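Local atomic coordinates of bottromycin amidohydrolase (Streptomyces purpureus, PDB entry 6I5S), a protein that probably hydrolyses an amide bond of a thiazoline-containing intermediate in bottromycin biosynthesis, acting as a zinc-dependent amidohydrolase. Residues A[144-152]-A[156-164]; A[261-272]-A[335-346]. All coordinates share one frame; numbering follows the deposited sequence. Where two conformers were deposited one is given.

Interaction 1: A[144-152]-A[156-164]; sequences AGVVDGPGS and QAATIVSGM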
ATOM      1  N   ALA A 144      13.758   5.278  -6.322  1.00 28.64           N
ATOM      2  CA  ALA A 144      14.486   6.475  -6.713  1.00 26.11           C
ATOM      3  C   ALA A 144      13.672   7.198  -7.790  1.00 30.36           C
ATOM      4  O   ALA A 144      14.014   7.210  -8.976  1.00 31.96           O
ATOM      5  CB  ALA A 144      15.877   6.123  -7.229  1.00 29.30           C
ATOM      6  N   GLY A 145      12.597   7.832  -7.352  1.00 31.07           N
ATOM      7  CA  GLY A 145      11.763   8.517  -8.308  1.00 29.20           C
ATOM      8  C   GLY A 145      11.140   7.483  -9.241  1.00 31.60           C
ATOM      9  O   GLY A 145      10.918   6.327  -8.868  1.00 30.46           O
ATOM     10  N   VAL A 146      10.928   7.885 -10.476  1.00 30.38           N
ATOM     11  CA  VAL A 146      10.369   6.999 -11.501  1.00 29.97           C
ATOM     12  C   VAL A 146      11.156   7.267 -12.779  1.00 29.82           C
ATOM     13  O   VAL A 146      11.455   8.423 -13.111  1.00 35.59           O
ATOM     14  CB  VAL A 146       8.855   7.194 -11.756  1.00 38.43           C
ATOM     15  CG1 VAL A 146       8.039   6.883 -10.502  1.00 42.62           C
ATOM     16  CG2 VAL A 146       8.569   8.553 -12.284  1.00 60.12           C
ATOM     17  N   VAL A 147      11.473   6.209 -13.518  1.00 29.04           N
ATOM     18  CA  VAL A 147      12.236   6.278 -14.748  1.00 30.15           C
ATOM     19  C   VAL A 147      11.252   6.106 -15.905  1.00 33.64           C
ATOM     20  O   VAL A 147      10.381   5.236 -15.837  1.00 32.45           O
ATOM     21  CB  VAL A 147      13.305   5.172 -14.795  1.00 32.52           C
ATOM     22  CG1 VAL A 147      13.856   5.032 -16.086  1.00 44.76           C
ATOM     23  CG2 VAL A 147      14.404   5.561 -13.694  1.00 35.95           C
ATOM     24  N   ASP A 148      11.368   6.957 -16.906  1.00 24.69           N
ATOM     25  CA  ASP A 148      10.511   6.888 -18.072  1.00 25.78           C
ATOM     26  C   ASP A 148      11.322   7.257 -19.301  1.00 32.11           C
ATOM     27  O   ASP A 148      12.422   7.804 -19.196  1.00 31.18           O
ATOM     28  CB  ASP A 148       9.310   7.826 -17.965  1.00 27.75           C
ATOM     29  CG  ASP A 148       8.075   7.333 -18.763  1.00 36.39           C
ATOM     30  OD1 ASP A 148       8.155   6.294 -19.457  1.00 32.56           O
ATOM     31  OD2 ASP A 148       7.006   8.018 -18.708  1.00 32.77           O
ATOM     32  N   GLY A 149      10.771   6.936 -20.484  1.00 28.65           N
ATOM     33  CA  GLY A 149      11.468   7.217 -21.732  1.00 29.43           C
ATOM     34  C   GLY A 149      11.105   8.581 -22.276  1.00 32.19           C
ATOM     35  O   GLY A 149      10.257   9.305 -21.745  1.00 35.28           O
ATOM     36  N   PRO A 150      11.750   8.979 -23.360  1.00 38.02           N
ATOM     37  CA  PRO A 150      11.270  10.168 -24.054  1.00 45.09           C
ATOM     38  C   PRO A 150       9.849   9.896 -24.531  1.00 42.99           C
ATOM     39  O   PRO A 150       9.419   8.752 -24.707  1.00 60.24           O
ATOM     40  CB  PRO A 150      12.276  10.359 -25.206  1.00 50.93           C
ATOM     41  CG  PRO A 150      13.076   9.135 -25.269  1.00 48.24           C
ATOM     42  CD  PRO A 150      12.860   8.300 -24.053  1.00 44.25           C
ATOM     43  N   GLY A 151       9.088  10.947 -24.668  1.00 56.52           N
ATOM     44  CA  GLY A 151       7.694  10.692 -24.953  1.00 55.54           C
ATOM     45  C   GLY A 151       6.904  10.274 -23.740  1.00 56.50           C
ATOM     46  O   GLY A 151       5.734   9.917 -23.872  1.00 43.83           O
ATOM     47  N   SER A 152       7.513  10.332 -22.560  1.00 39.05           N
ATOM     48  CA  SER A 152       6.809  10.181 -21.297  1.00 40.64           C
ATOM     49  C   SER A 152       5.582  11.079 -21.252  1.00 44.95           C
ATOM     50  O   SER A 152       5.612  12.217 -21.729  1.00 45.96           O
ATOM     51  CB  SER A 152       7.755  10.562 -20.141  1.00 34.38           C
ATOM     52  OG  SER A 152       7.045  10.616 -18.925  1.00 36.20           O
ATOM     53  N   GLN A 156       7.717  15.972 -16.471  1.00 61.01           N
ATOM     54  CA  GLN A 156       8.127  16.873 -15.404  1.00 75.65           C
ATOM     55  C   GLN A 156       8.612  16.080 -14.201  1.00 66.64           C
ATOM     56  O   GLN A 156       9.712  16.310 -13.684  1.00 60.45           O
ATOM     57  CB  GLN A 156       6.959  17.801 -15.032  1.00 98.46           C
ATOM     58  CG  GLN A 156       5.762  17.145 -14.292  1.00116.99           C
ATOM     59  CD  GLN A 156       4.988  16.110 -15.126  1.00108.19           C
ATOM     60  OE1 GLN A 156       5.193  15.976 -16.332  1.00111.71           O
ATOM     61  NE2 GLN A 156       4.092  15.382 -14.474  1.00 92.63           N
ATOM     62  N   ALA A 157       7.826  15.090 -13.788  1.00 65.72           N
ATOM     63  CA  ALA A 157       8.087  14.328 -12.586  1.00 61.51           C
ATOM     64  C   ALA A 157       9.007  13.135 -12.806  1.00 68.62           C
ATOM     65  O   ALA A 157       9.600  12.639 -11.839  1.00 65.55           O
ATOM     66  CB  ALA A 157       6.760  13.832 -12.002  1.00 52.44           C
ATOM     67  N   ALA A 158       9.133  12.653 -14.037  1.00 51.63           N
ATOM     68  CA  ALA A 158       9.920  11.462 -14.285  1.00 34.45           C
ATOM     69  C   ALA A 158      11.377  11.819 -14.579  1.00 33.02           C
ATOM     70  O   ALA A 158      11.690  12.893 -15.083  1.00 37.64           O
ATOM     71  CB  ALA A 158       9.359  10.659 -15.465  1.00 34.47           C
ATOM     72  N   THR A 159      12.256  10.880 -14.265  1.00 31.08           N
ATOM     73  CA  THR A 159      13.646  10.912 -14.706  1.00 33.00           C
ATOM     74  C   THR A 159      13.681  10.286 -16.099  1.00 33.81           C
ATOM     75  O   THR A 159      13.459   9.084 -16.212  1.00 28.63           O
ATOM     76  CB  THR A 159      14.499  10.114 -13.748  1.00 29.84           C
ATOM     77  OG1 THR A 159      14.349  10.663 -12.469  1.00 32.27           O
ATOM     78  CG2 THR A 159      16.025  10.149 -14.140  1.00 34.20           C
ATOM     79  N   ILE A 160      13.972  11.075 -17.139  1.00 29.49           N
ATOM     80  CA  ILE A 160      13.962  10.580 -18.503  1.00 28.44           C
ATOM     81  C   ILE A 160      15.275   9.888 -18.809  1.00 36.91           C
ATOM     82  O   ILE A 160      16.363  10.488 -18.723  1.00 33.08           O
ATOM     83  CB  ILE A 160      13.687  11.705 -19.506  1.00 34.78           C
ATOM     84  CG1 ILE A 160      12.386  12.439 -19.170  1.00 37.02           C
ATOM     85  CG2 ILE A 160      13.656  11.129 -20.893  1.00 35.91           C
ATOM     86  CD1 ILE A 160      11.170  11.557 -19.107  1.00 45.18           C
ATOM     87  N   VAL A 161      15.173   8.621 -19.190  1.00 27.87           N
ATOM     88  CA  VAL A 161      16.327   7.779 -19.489  1.00 29.25           C
ATOM     89  C   VAL A 161      16.219   7.366 -20.953  1.00 32.02           C
ATOM     90  O   VAL A 161      15.185   6.845 -21.388  1.00 34.43           O
ATOM     91  CB  VAL A 161      16.390   6.570 -18.540  1.00 32.60           C
ATOM     92  CG1 VAL A 161      17.491   5.659 -18.856  1.00 59.78           C
ATOM     93  CG2 VAL A 161      16.498   7.059 -17.073  1.00 36.25           C
ATOM     94  N   SER A 162      17.258   7.640 -21.723  1.00 32.76           N
ATOM     95  CA  SER A 162      17.258   7.271 -23.131  1.00 38.12           C
ATOM     96  C   SER A 162      18.538   6.563 -23.563  1.00 39.07           C
ATOM     97  O   SER A 162      18.737   6.343 -24.768  1.00 36.58           O
ATOM     98  CB  SER A 162      17.020   8.516 -23.966  1.00 44.85           C
ATOM     99  OG  SER A 162      18.134   9.354 -23.882  1.00 49.77           O
ATOM    100  N   GLY A 163      19.400   6.178 -22.633  1.00 36.71           N
ATOM    101  CA  GLY A 163      20.629   5.483 -22.969  1.00 43.61           C
ATOM    102  C   GLY A 163      21.283   4.955 -21.708  1.00 39.05           C
ATOM    103  O   GLY A 163      20.785   5.145 -20.608  1.00 33.63           O
ATOM    104  N   MET A 164      22.454   4.333 -21.894  1.00 38.83           N
ATOM    105  CA  MET A 164      23.142   3.624 -20.816  1.00 48.17           C
ATOM    106  C   MET A 164      23.629   4.594 -19.746  1.00 44.25           C
ATOM    107  O   MET A 164      23.553   4.307 -18.539  1.00 39.26           O
ATOM    108  CB  MET A 164      24.316   2.821 -21.383  1.00 74.55           C
ATOM    109  CG  MET A 164      23.954   1.434 -21.913  1.00115.43           C
ATOM    110  SD  MET A 164      25.128   0.774 -23.138  1.00115.41           S
ATOM    111  CE  MET A 164      24.702  -0.970 -23.128  1.00124.47           C
TER
HETATM  112  O   HOH W   1      15.508   8.865 -10.647  1.00 35.79           O
HETATM  113  O   HOH W   2      11.877  10.889 -11.008  1.00 34.55           O
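The carboxylate of Asp148, whose CB packs on CB of Ala158 (3.8 Å), is met from above its plane by Ser152 OG, which donates to OD2 across a short 2.6 Å. Its other oxygen, OD1, takes a weak bond from Gly149 N and a further one from Asp187 N, so the two oxygens are gripped from several directions and the group has little freedom to turn. On Ser152, CB lies 3.7 Å from CD1 of Ile160, while CG2 of that isoleucine reaches over the start of Pro150. Backbone bonds hold the two chains together: Thr159 bonds through its N to Val146 O and through its O to Asp148 N, and Val161 N bonds to Asp148 O. Each strand thus bonds to residues flanking its partner, the pattern of a two-stranded parallel sheet, 147-148 with 159-160, formed within the loop that leads from strand 139-142 to helix 164-177. In the amidohydrolase barrel such a loop lies at the active-site end, and the side chain of Val146 is indeed about 8 Å from a zinc ion. On the side of the sheet bearing Val147 and Thr159, Val147 CG1, set anti to its amide nitrogen (chi1 167°), crosses obliquely against CG2 of Val161 at a tight 3.5 Å; Val170 of helix 164-177 touches Val147, and Val167 touches Val161. Thr159 OG1 takes part in two water bridges. Water 1 donates to Thr159 OG1 at 2.8 Å and also to Ala144 O; water 2 accepts from the same OG1, accepts from Val146 N and donates to Ala157 O. Just before the strands, Val146 CG2 sits 3.9 Å from Ala158 CB, and Trp118 touches both Val146 and Ala157.

Interaction 2: A[261-272]-A[335-346]; sequences LAEAAGHFVCPT and ALAEEGARLLVG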
ATOM      1  N   LEU A 261      -1.657 -16.603 -18.471  1.00 56.96           N
ATOM      2  CA  LEU A 261      -1.509 -16.264 -17.056  1.00 51.23           C
ATOM      3  C   LEU A 261      -0.459 -17.108 -16.324  1.00 66.67           C
ATOM      4  O   LEU A 261       0.146 -16.639 -15.369  1.00 58.64           O
ATOM      5  CB  LEU A 261      -2.849 -16.411 -16.311  1.00 53.65           C
ATOM      6  CG  LEU A 261      -4.012 -15.556 -16.823  1.00 51.82           C
ATOM      7  CD1 LEU A 261      -5.227 -15.708 -15.924  1.00 71.53           C
ATOM      8  CD2 LEU A 261      -3.660 -14.103 -16.923  1.00 46.31           C
ATOM      9  N   ALA A 262      -0.264 -18.364 -16.745  1.00 74.36           N
ATOM     10  CA  ALA A 262       0.734 -19.219 -16.102  1.00 73.31           C
ATOM     11  C   ALA A 262       2.148 -18.658 -16.226  1.00 67.39           C
ATOM     12  O   ALA A 262       3.041 -19.076 -15.479  1.00 61.11           O
ATOM     13  CB  ALA A 262       0.699 -20.625 -16.699  1.00 71.45           C
ATOM     14  N   GLU A 263       2.379 -17.737 -17.162  1.00 71.95           N
ATOM     15  CA  GLU A 263       3.649 -17.029 -17.191  1.00 54.72           C
ATOM     16  C   GLU A 263       3.863 -16.224 -15.912  1.00 45.66           C
ATOM     17  O   GLU A 263       4.998 -15.854 -15.604  1.00 46.08           O
ATOM     18  CB  GLU A 263       3.701 -16.113 -18.408  1.00 65.64           C
ATOM     19  CG  GLU A 263       4.000 -16.844 -19.725  1.00 83.07           C
ATOM     20  CD  GLU A 263       3.711 -15.990 -20.958  1.00 89.92           C
ATOM     21  OE1 GLU A 263       3.779 -14.742 -20.855  1.00 91.50           O
ATOM     22  OE2 GLU A 263       3.416 -16.561 -22.031  1.00 88.40           O
ATOM     23  N   ALA A 264       2.811 -15.964 -15.149  1.00 40.16           N
ATOM     24  CA  ALA A 264       2.958 -15.155 -13.947  1.00 38.31           C
ATOM     25  C   ALA A 264       3.239 -15.974 -12.694  1.00 40.46           C
ATOM     26  O   ALA A 264       3.361 -15.392 -11.612  1.00 34.19           O
ATOM     27  CB  ALA A 264       1.706 -14.301 -13.731  1.00 47.88           C
ATOM     28  N   ALA A 265       3.378 -17.290 -12.802  1.00 42.67           N
ATOM     29  CA  ALA A 265       3.597 -18.090 -11.603  1.00 43.84           C
ATOM     30  C   ALA A 265       4.890 -17.685 -10.924  1.00 43.88           C
ATOM     31  O   ALA A 265       5.928 -17.572 -11.568  1.00 38.87           O
ATOM     32  CB  ALA A 265       3.614 -19.579 -11.953  1.00 44.17           C
ATOM     33  N   GLY A 266       4.813 -17.432  -9.614  1.00 42.38           N
ATOM     34  CA  GLY A 266       5.928 -16.978  -8.830  1.00 34.78           C
ATOM     35  C   GLY A 266       6.210 -15.504  -8.874  1.00 35.21           C
ATOM     36  O   GLY A 266       7.083 -15.043  -8.140  1.00 37.89           O
ATOM     37  N   HIS A 267       5.505 -14.740  -9.682  1.00 27.51           N
ATOM     38  CA  HIS A 267       5.795 -13.327  -9.790  0.54 28.12           C
ATOM     39  C   HIS A 267       4.795 -12.494  -8.992  1.00 29.38           C
ATOM     40  O   HIS A 267       3.626 -12.865  -8.828  1.00 31.93           O
ATOM     41  CB  HIS A 267       5.818 -12.945 -11.253  0.54 34.11           C
ATOM     42  CG  HIS A 267       6.931 -13.626 -11.992  0.54 35.38           C
ATOM     43  ND1 HIS A 267       6.714 -14.540 -12.994  0.54 34.87           N
ATOM     44  CD2 HIS A 267       8.279 -13.582 -11.809  0.54 29.49           C
ATOM     45  CE1 HIS A 267       7.872 -15.004 -13.427  0.54 29.91           C
ATOM     46  NE2 HIS A 267       8.838 -14.431 -12.733  0.54 34.08           N
ATOM     47  N   PHE A 268       5.288 -11.361  -8.468  1.00 27.21           N
ATOM     48  CA  PHE A 268       4.514 -10.492  -7.599  1.00 25.25           C
ATOM     49  C   PHE A 268       3.695  -9.549  -8.455  1.00 29.99           C
ATOM     50  O   PHE A 268       4.253  -8.860  -9.311  1.00 26.48           O
ATOM     51  CB  PHE A 268       5.400  -9.686  -6.684  1.00 25.94           C
ATOM     52  CG  PHE A 268       6.165 -10.528  -5.673  1.00 28.32           C
ATOM     53  CD1 PHE A 268       5.580 -10.900  -4.489  1.00 31.38           C
ATOM     54  CD2 PHE A 268       7.435 -10.984  -5.956  1.00 31.92           C
ATOM     55  CE1 PHE A 268       6.266 -11.667  -3.572  1.00 29.90           C
ATOM     56  CE2 PHE A 268       8.135 -11.726  -5.041  1.00 34.89           C
ATOM     57  CZ  PHE A 268       7.547 -12.063  -3.834  1.00 34.98           C
ATOM     58  N   VAL A 269       2.382  -9.509  -8.198  1.00 28.18           N
ATOM     59  CA  VAL A 269       1.415  -8.717  -8.950  1.00 24.67           C
ATOM     60  C   VAL A 269       0.638  -7.850  -7.960  1.00 27.17           C
ATOM     61  O   VAL A 269       0.041  -8.381  -7.043  1.00 26.54           O
ATOM     62  CB  VAL A 269       0.453  -9.627  -9.743  1.00 28.66           C
ATOM     63  CG1 VAL A 269      -0.663  -8.811 -10.355  1.00 30.42           C
ATOM     64  CG2 VAL A 269       1.230 -10.371 -10.793  1.00 29.65           C
ATOM     65  N   CYS A 270       0.634  -6.536  -8.165  1.00 26.04           N
ATOM     66  CA  CYS A 270      -0.055  -5.575  -7.304  1.00 26.55           C
ATOM     67  C   CYS A 270      -1.133  -4.898  -8.143  1.00 29.83           C
ATOM     68  O   CYS A 270      -0.868  -3.907  -8.821  1.00 29.80           O
ATOM     69  CB  CYS A 270       0.946  -4.555  -6.725  1.00 27.56           C
ATOM     70  SG  CYS A 270       0.168  -3.450  -5.592  1.00 30.46           S
ATOM     71  N   PRO A 271      -2.380  -5.397  -8.120  1.00 26.99           N
ATOM     72  CA  PRO A 271      -3.373  -4.933  -9.113  1.00 25.90           C
ATOM     73  C   PRO A 271      -4.015  -3.586  -8.815  1.00 26.34           C
ATOM     74  O   PRO A 271      -4.621  -2.998  -9.722  1.00 26.29           O
ATOM     75  CB  PRO A 271      -4.426  -6.062  -9.117  1.00 28.32           C
ATOM     76  CG  PRO A 271      -4.287  -6.742  -7.775  1.00 31.03           C
ATOM     77  CD  PRO A 271      -2.792  -6.625  -7.415  1.00 27.58           C
ATOM     78  N   THR A 272      -3.930  -3.096  -7.579  1.00 26.37           N
ATOM     79  CA  THR A 272      -4.550  -1.845  -7.143  1.00 24.39           C
ATOM     80  C   THR A 272      -5.969  -1.710  -7.670  1.00 28.09           C
ATOM     81  O   THR A 272      -6.339  -0.727  -8.299  1.00 26.73           O
ATOM     82  CB  THR A 272      -3.723  -0.604  -7.501  1.00 27.90           C
ATOM     83  OG1 THR A 272      -3.674  -0.406  -8.903  1.00 29.03           O
ATOM     84  CG2 THR A 272      -2.301  -0.724  -7.015  1.00 30.96           C
ATOM     85  N   ALA A 335      -7.548 -15.246 -10.848  1.00 31.20           N
ATOM     86  CA  ALA A 335      -7.074 -16.305 -11.725  1.00 30.54           C
ATOM     87  C   ALA A 335      -5.550 -16.358 -11.734  1.00 31.96           C
ATOM     88  O   ALA A 335      -4.953 -17.444 -11.791  1.00 34.77           O
ATOM     89  CB  ALA A 335      -7.614 -16.079 -13.149  1.00 35.33           C
ATOM     90  N   LEU A 336      -4.908 -15.193 -11.660  1.00 34.16           N
ATOM     91  CA  LEU A 336      -3.452 -15.149 -11.545  1.00 29.06           C
ATOM     92  C   LEU A 336      -2.972 -15.838 -10.263  1.00 28.87           C
ATOM     93  O   LEU A 336      -2.014 -16.632 -10.282  1.00 35.03           O
ATOM     94  CB  LEU A 336      -2.994 -13.687 -11.612  1.00 27.64           C
ATOM     95  CG  LEU A 336      -2.939 -13.052 -12.994  1.00 31.69           C
ATOM     96  CD1 LEU A 336      -2.802 -11.516 -12.926  1.00 31.15           C
ATOM     97  CD2 LEU A 336      -1.771 -13.654 -13.760  1.00 35.34           C
ATOM     98  N   ALA A 337      -3.638 -15.553  -9.131  1.00 33.44           N
ATOM     99  CA  ALA A 337      -3.278 -16.204  -7.878  1.00 32.82           C
ATOM    100  C   ALA A 337      -3.422 -17.714  -7.985  1.00 41.40           C
ATOM    101  O   ALA A 337      -2.558 -18.470  -7.530  1.00 38.02           O
ATOM    102  CB  ALA A 337      -4.133 -15.661  -6.754  1.00 34.95           C
ATOM    103  N   GLU A 338      -4.487 -18.175  -8.646  1.00 35.99           N
ATOM    104  CA  GLU A 338      -4.685 -19.610  -8.831  1.00 42.37           C
ATOM    105  C   GLU A 338      -3.621 -20.218  -9.725  1.00 39.79           C
ATOM    106  O   GLU A 338      -3.313 -21.403  -9.590  1.00 42.57           O
ATOM    107  CB  GLU A 338      -6.084 -19.885  -9.400  1.00 49.61           C
ATOM    108  CG  GLU A 338      -7.185 -19.795  -8.344  1.00 67.09           C
ATOM    109  CD  GLU A 338      -8.584 -19.654  -8.934  1.00 86.79           C
ATOM    110  OE1 GLU A 338      -8.730 -19.731 -10.172  1.00 94.44           O
ATOM    111  OE2 GLU A 338      -9.539 -19.451  -8.150  1.00 88.51           O
ATOM    112  N   GLU A 339      -3.023 -19.439 -10.626  1.00 40.02           N
ATOM    113  CA  GLU A 339      -1.889 -19.948 -11.418  1.00 39.30           C
ATOM    114  C   GLU A 339      -0.563 -19.852 -10.668  1.00 38.32           C
ATOM    115  O   GLU A 339       0.457 -20.280 -11.203  1.00 45.68           O
ATOM    116  CB  GLU A 339      -1.758 -19.200 -12.749  1.00 50.46           C
ATOM    117  CG  GLU A 339      -2.921 -19.381 -13.694  1.00 67.14           C
ATOM    118  CD  GLU A 339      -2.979 -20.765 -14.263  1.00 64.04           C
ATOM    119  OE1 GLU A 339      -1.927 -21.447 -14.288  1.00 69.35           O
ATOM    120  OE2 GLU A 339      -4.071 -21.171 -14.694  1.00 71.42           O
ATOM    121  N   GLY A 340      -0.540 -19.277  -9.472  1.00 37.76           N
ATOM    122  CA  GLY A 340       0.666 -19.206  -8.676  1.00 43.34           C
ATOM    123  C   GLY A 340       1.302 -17.833  -8.582  1.00 40.45           C
ATOM    124  O   GLY A 340       2.402 -17.731  -8.019  1.00 35.17           O
ATOM    125  N   ALA A 341       0.712 -16.801  -9.191  1.00 31.99           N
ATOM    126  CA  ALA A 341       1.189 -15.439  -8.977  1.00 32.04           C
ATOM    127  C   ALA A 341       1.047 -15.072  -7.500  1.00 30.87           C
ATOM    128  O   ALA A 341       0.241 -15.633  -6.760  1.00 31.92           O
ATOM    129  CB  ALA A 341       0.409 -14.406  -9.792  1.00 27.98           C
ATOM    130  N   ARG A 342       1.817 -14.088  -7.095  1.00 28.39           N
ATOM    131  CA  ARG A 342       1.918 -13.690  -5.695  1.00 31.16           C
ATOM    132  C   ARG A 342       1.296 -12.310  -5.609  1.00 26.59           C
ATOM    133  O   ARG A 342       1.924 -11.288  -5.892  1.00 29.06           O
ATOM    134  CB  ARG A 342       3.390 -13.757  -5.202  1.00 29.76           C
ATOM    135  CG  ARG A 342       3.964 -15.183  -5.274  1.00 31.51           C
ATOM    136  CD  ARG A 342       5.447 -15.257  -4.908  1.00 36.82           C
ATOM    137  NE  ARG A 342       5.547 -15.155  -3.454  1.00 38.90           N
ATOM    138  CZ  ARG A 342       6.691 -15.224  -2.780  1.00 41.60           C
ATOM    139  NH1 ARG A 342       7.837 -15.424  -3.422  1.00 34.97           N
ATOM    140  NH2 ARG A 342       6.688 -15.094  -1.468  1.00 36.44           N
ATOM    141  N   LEU A 343       0.065 -12.269  -5.149  1.00 27.99           N
ATOM    142  CA  LEU A 343      -0.644 -11.000  -5.116  1.00 24.47           C
ATOM    143  C   LEU A 343      -0.188 -10.126  -3.944  1.00 26.05           C
ATOM    144  O   LEU A 343       0.280 -10.614  -2.920  1.00 28.34           O
ATOM    145  CB  LEU A 343      -2.135 -11.219  -5.006  1.00 25.77           C
ATOM    146  CG  LEU A 343      -2.809 -11.748  -6.258  1.00 28.05           C
ATOM    147  CD1 LEU A 343      -4.313 -12.028  -5.906  1.00 35.57           C
ATOM    148  CD2 LEU A 343      -2.732 -10.811  -7.378  1.00 34.16           C
ATOM    149  N   LEU A 344      -0.339  -8.821  -4.136  1.00 24.84           N
ATOM    150  CA  LEU A 344      -0.022  -7.793  -3.138  1.00 26.36           C
ATOM    151  C   LEU A 344      -1.224  -6.873  -3.015  1.00 26.53           C
ATOM    152  O   LEU A 344      -2.046  -6.734  -3.938  1.00 26.50           O
ATOM    153  CB  LEU A 344       1.237  -6.963  -3.561  1.00 27.38           C
ATOM    154  CG  LEU A 344       2.498  -7.776  -3.818  1.00 28.53           C
ATOM    155  CD1 LEU A 344       3.557  -6.890  -4.519  1.00 26.39           C
ATOM    156  CD2 LEU A 344       3.041  -8.264  -2.457  1.00 28.55           C
ATOM    157  N   VAL A 345      -1.317  -6.214  -1.870  1.00 24.54           N
ATOM    158  CA  VAL A 345      -2.412  -5.304  -1.569  1.00 22.95           C
ATOM    159  C   VAL A 345      -1.868  -3.892  -1.626  1.00 26.89           C
ATOM    160  O   VAL A 345      -1.177  -3.457  -0.688  1.00 27.32           O
ATOM    161  CB  VAL A 345      -3.028  -5.590  -0.200  1.00 23.73           C
ATOM    162  CG1 VAL A 345      -4.167  -4.696  -0.001  1.00 26.12           C
ATOM    163  CG2 VAL A 345      -3.423  -7.037  -0.038  1.00 24.95           C
ATOM    164  N   GLY A 346      -2.137  -3.179  -2.720  1.00 23.61           N
ATOM    165  CA  GLY A 346      -1.709  -1.804  -2.848  1.00 24.93           C
ATOM    166  C   GLY A 346      -2.879  -0.961  -3.314  1.00 25.01           C
ATOM    167  O   GLY A 346      -3.839  -1.473  -3.889  1.00 25.91           O
TER
HETATM  168  O   HOH W   3       8.492 -16.130  -6.116  1.00 44.02           O
HETATM  169  O   HOH W   4      -3.442  -4.607  -4.918  1.00 26.25           O
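The side chains of Phe268 and Arg342 run alongside each other in one direction, with ring and guanidinium planes 34° apart. Phe268 CZ sits over the centre of the guanidinium, 3.4 Å from Arg342 CZ, and nearer the backbone Arg342 CD makes a CH-pi contact over a face of the Phe268 ring, 4.2 Å from its centroid. A bend at chi3 (77°) turns the guanidinium onto the ring; at its edge, in plane, water 3 bridges NH1 to Gly266 O. NH2 forms salt bridges with Asp384 and Asp387 of helix 383-388. A leucine in place of Arg342 would probably leave these two carboxylates without their cationic mate and take the guanidinium off the end of the Phe268 ring. On the other side of the strands, Val269 and Leu343 also run alongside each other, CB to CD2 at 4.1 Å, and Pro271 crosses Leu343 at about a right angle. Toward the end of helix 316-338, Leu261 meets Leu336 at a similar angle, CD2 to CD2 at 3.7 Å, while Ala264 CB presses on the same Leu336 CD2 at 3.5 Å. The helix ends in a Schellman motif at Gly340, whose O receives Gly266 N at 2.9 Å. Beyond it Arg342 N bonds to His267 O, Val269 N to Arg342 O and Leu344 N to Val269 O. These bonds join 268-270 and 342-343 as neighbouring parallel strands, with 226-228 on the far side of 268-270, and Thr272 OG1 bonds to ND1 of the zinc ligand His229, a second-shell contact consistent with the metal centre of an amidohydrolase-type beta/alpha barrel.

Interaction 1 lies wholly ahead of interaction 2 in the sequence, and the two do not touch: their centres are 27 Å apart and their nearest atoms about 13 Å. They share no sheet. The first is a small two-stranded pair following strand 139-142; the second belongs to the parallel set 226-228, 268-270 and 342-343, tied through Val345 to Ala93 of strand 84-95. Both lie near the zinc ions, with the side chain of Thr272 about 7 Å from one. The ligands His94 and His96 precede interaction 1; the carboxylated lysine Xaa183, His210 and His229 come between the two, and Asp348 follows interaction 2, consistent with a metal centre assembled from successive barrel strands and loops.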